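Local coordinates for protein Hcp1 (Flavobacterium johnsoniae, PDB 6BDC) that probably assembles into hexameric rings that form the tube of a type VI secretion system and may act as a chaperone for effectors, at residues M43-S48 with P104-F109. Numbering follows the deposited sequence.
Sequences MIEVES and PLTETF
The ring of Phe109 lies across Ile44, whose CB sits over one face, 4.2 Å from the ring centroid and 28° off its normal: a CH-pi contact. Ile44 CD1 comes to 3.5 Å from Phe109 CE1, while Val46 CG2 meets the ring edge at CE2. Phe109 chi1 of 58° sets CG between its backbone N and carbonyl carbon. Beneath the ring, Ile44 and Phe109 exchange two backbone hydrogen bonds, as do Val46 and Glu107, defining antiparallel pairing with strand axes at 159°. Ser48 N extends the pairing with a bond to Leu105 O. On the other face, extended Glu45 passes Thr108 OG1 (3.4 Å from Glu45 CG) to accept a hydrogen bond at OE2 from Thr106 OG1, 3.2 Å away on the anti side of the carboxylate and somewhat out of its plane. Back on the Phe109 face, Glu107 CG touches Ser48 OG at 3.3 Å; Ser48 OG is hydrogen-bonded to Glu95 OE2, and Glu107 OE2 to Tyr93 OH. Strands 41-47 and 105-113 are inner neighbours in the curled Hcp sheet, with 12-24 paired beside 41-47, 88-98 beside 105-113, and Leu54 of helix 53-60 packing on Glu107 and Phe109.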
loop_
_atom_site.group_PDB
_atom_site.type_symbol
_atom_site.label_atom_id
_atom_site.label_comp_id
_atom_site.label_asym_id
_atom_site.label_seq_id
_atom_site.Cartn_x
_atom_site.Cartn_y
_atom_site.Cartn_z
HETATM N N MSE A 43 -19.752 -4.222 -9.878
HETATM C CA MSE A 43 -18.625 -3.500 -10.472
HETATM C C MSE A 43 -18.081 -4.255 -11.682
HETATM O O MSE A 43 -17.789 -5.446 -11.585
HETATM C CB MSE A 43 -17.517 -3.294 -9.443
HETATM C CG MSE A 43 -17.882 -3.753 -8.041
HETATM SE SE MSE A 43 -18.816 -2.424 -6.965
HETATM C CE MSE A 43 -17.333 -1.900 -5.797
ATOM N N ILE A 44 -17.949 -3.568 -12.819
ATOM C CA ILE A 44 -17.563 -4.195 -14.076
ATOM C C ILE A 44 -16.445 -3.384 -14.719
ATOM O O ILE A 44 -16.377 -2.159 -14.572
ATOM C CB ILE A 44 -18.767 -4.325 -15.046
ATOM C CG1 ILE A 44 -19.961 -4.983 -14.359
ATOM C CG2 ILE A 44 -18.392 -5.123 -16.287
ATOM C CD1 ILE A 44 -21.136 -4.054 -14.141
ATOM N N GLU A 45 -15.559 -4.082 -15.432
ATOM C CA GLU A 45 -14.527 -3.454 -16.247
ATOM C C GLU A 45 -14.610 -4.018 -17.656
ATOM O O GLU A 45 -14.649 -5.238 -17.836
ATOM C CB GLU A 45 -13.129 -3.673 -15.663
ATOM C CG GLU A 45 -12.030 -2.976 -16.450
ATOM C CD GLU A 45 -10.710 -2.928 -15.703
ATOM O OE1 GLU A 45 -10.659 -3.397 -14.545
ATOM O OE2 GLU A 45 -9.722 -2.415 -16.272
ATOM N N VAL A 46 -14.627 -3.131 -18.649
ATOM C CA VAL A 46 -14.964 -3.492 -20.020
ATOM C C VAL A 46 -13.914 -2.945 -20.977
ATOM O O VAL A 46 -13.347 -1.871 -20.758
ATOM C CB VAL A 46 -16.368 -2.961 -20.394
ATOM C CG1 VAL A 46 -16.686 -3.237 -21.847
ATOM C CG2 VAL A 46 -17.419 -3.579 -19.494
ATOM N N GLU A 47 -13.645 -3.703 -22.041
ATOM C CA GLU A 47 -12.872 -3.176 -23.158
ATOM C C GLU A 47 -13.699 -2.121 -23.886
ATOM O O GLU A 47 -14.846 -2.370 -24.267
ATOM C CB GLU A 47 -12.468 -4.306 -24.105
ATOM C CG GLU A 47 -10.968 -4.417 -24.351
ATOM C CD GLU A 47 -10.596 -5.681 -25.107
ATOM O OE1 GLU A 47 -11.261 -6.717 -24.891
ATOM O OE2 GLU A 47 -9.645 -5.642 -25.919
ATOM N N SER A 48 -13.113 -0.939 -24.085
ATOM C CA SER A 48 -13.916 0.243 -24.389
ATOM C C SER A 48 -14.496 0.224 -25.797
ATOM O O SER A 48 -15.554 0.823 -26.028
ATOM C CB SER A 48 -13.080 1.503 -24.179
ATOM O OG SER A 48 -12.941 1.783 -22.804
ATOM N N PRO A 104 -5.166 -1.552 -23.005
ATOM C CA PRO A 104 -5.005 -0.182 -22.523
ATOM C C PRO A 104 -6.283 0.560 -22.277
ATOM O O PRO A 104 -6.362 1.285 -21.310
ATOM C CB PRO A 104 -4.249 0.502 -23.649
ATOM C CG PRO A 104 -3.432 -0.569 -24.237
ATOM C CD PRO A 104 -4.497 -1.580 -24.393
ATOM N N LEU A 105 -7.268 0.432 -23.136
ATOM C CA LEU A 105 -8.423 1.292 -22.966
ATOM C C LEU A 105 -9.570 0.548 -22.357
ATOM O O LEU A 105 -10.164 -0.291 -23.001
ATOM C CB LEU A 105 -8.842 1.864 -24.303
ATOM C CG LEU A 105 -9.788 3.047 -24.246
ATOM C CD1 LEU A 105 -9.425 3.963 -23.103
ATOM C CD2 LEU A 105 -9.683 3.809 -25.543
ATOM N N THR A 106 -9.928 0.897 -21.128
ATOM C CA THR A 106 -10.971 0.147 -20.442
ATOM C C THR A 106 -11.975 1.106 -19.817
ATOM O O THR A 106 -11.670 2.269 -19.536
ATOM C CB THR A 106 -10.405 -0.767 -19.342
ATOM O OG1 THR A 106 -9.842 0.031 -18.293
ATOM C CG2 THR A 106 -9.334 -1.692 -19.904
ATOM N N GLU A 107 -13.180 0.589 -19.587
ATOM C CA GLU A 107 -14.235 1.294 -18.871
ATOM C C GLU A 107 -14.534 0.558 -17.573
ATOM O O GLU A 107 -14.769 -0.653 -17.586
ATOM C CB GLU A 107 -15.506 1.388 -19.718
ATOM C CG GLU A 107 -15.463 2.422 -20.827
ATOM C CD GLU A 107 -16.686 2.357 -21.722
ATOM O OE1 GLU A 107 -16.752 1.447 -22.573
ATOM O OE2 GLU A 107 -17.591 3.201 -21.559
ATOM N N THR A 108 -14.538 1.291 -16.460
ATOM C CA THR A 108 -14.811 0.722 -15.145
ATOM C C THR A 108 -15.953 1.496 -14.507
ATOM O O THR A 108 -15.844 2.708 -14.299
ATOM C CB THR A 108 -13.573 0.766 -14.249
ATOM O OG1 THR A 108 -12.585 -0.139 -14.755
ATOM C CG2 THR A 108 -13.936 0.371 -12.823
ATOM N N PHE A 109 -17.040 0.800 -14.186
ATOM C CA PHE A 109 -18.240 1.470 -13.710
ATOM C C PHE A 109 -18.932 0.601 -12.672
ATOM O O PHE A 109 -18.675 -0.601 -12.566
ATOM C CB PHE A 109 -19.199 1.793 -14.867
ATOM C CG PHE A 109 -19.627 0.590 -15.661
ATOM C CD1 PHE A 109 -20.839 -0.032 -15.408
ATOM C CD2 PHE A 109 -18.818 0.082 -16.662
ATOM C CE1 PHE A 109 -21.234 -1.140 -16.142
ATOM C CE2 PHE A 109 -19.203 -1.023 -17.397
ATOM C CZ PHE A 109 -20.413 -1.635 -17.137
#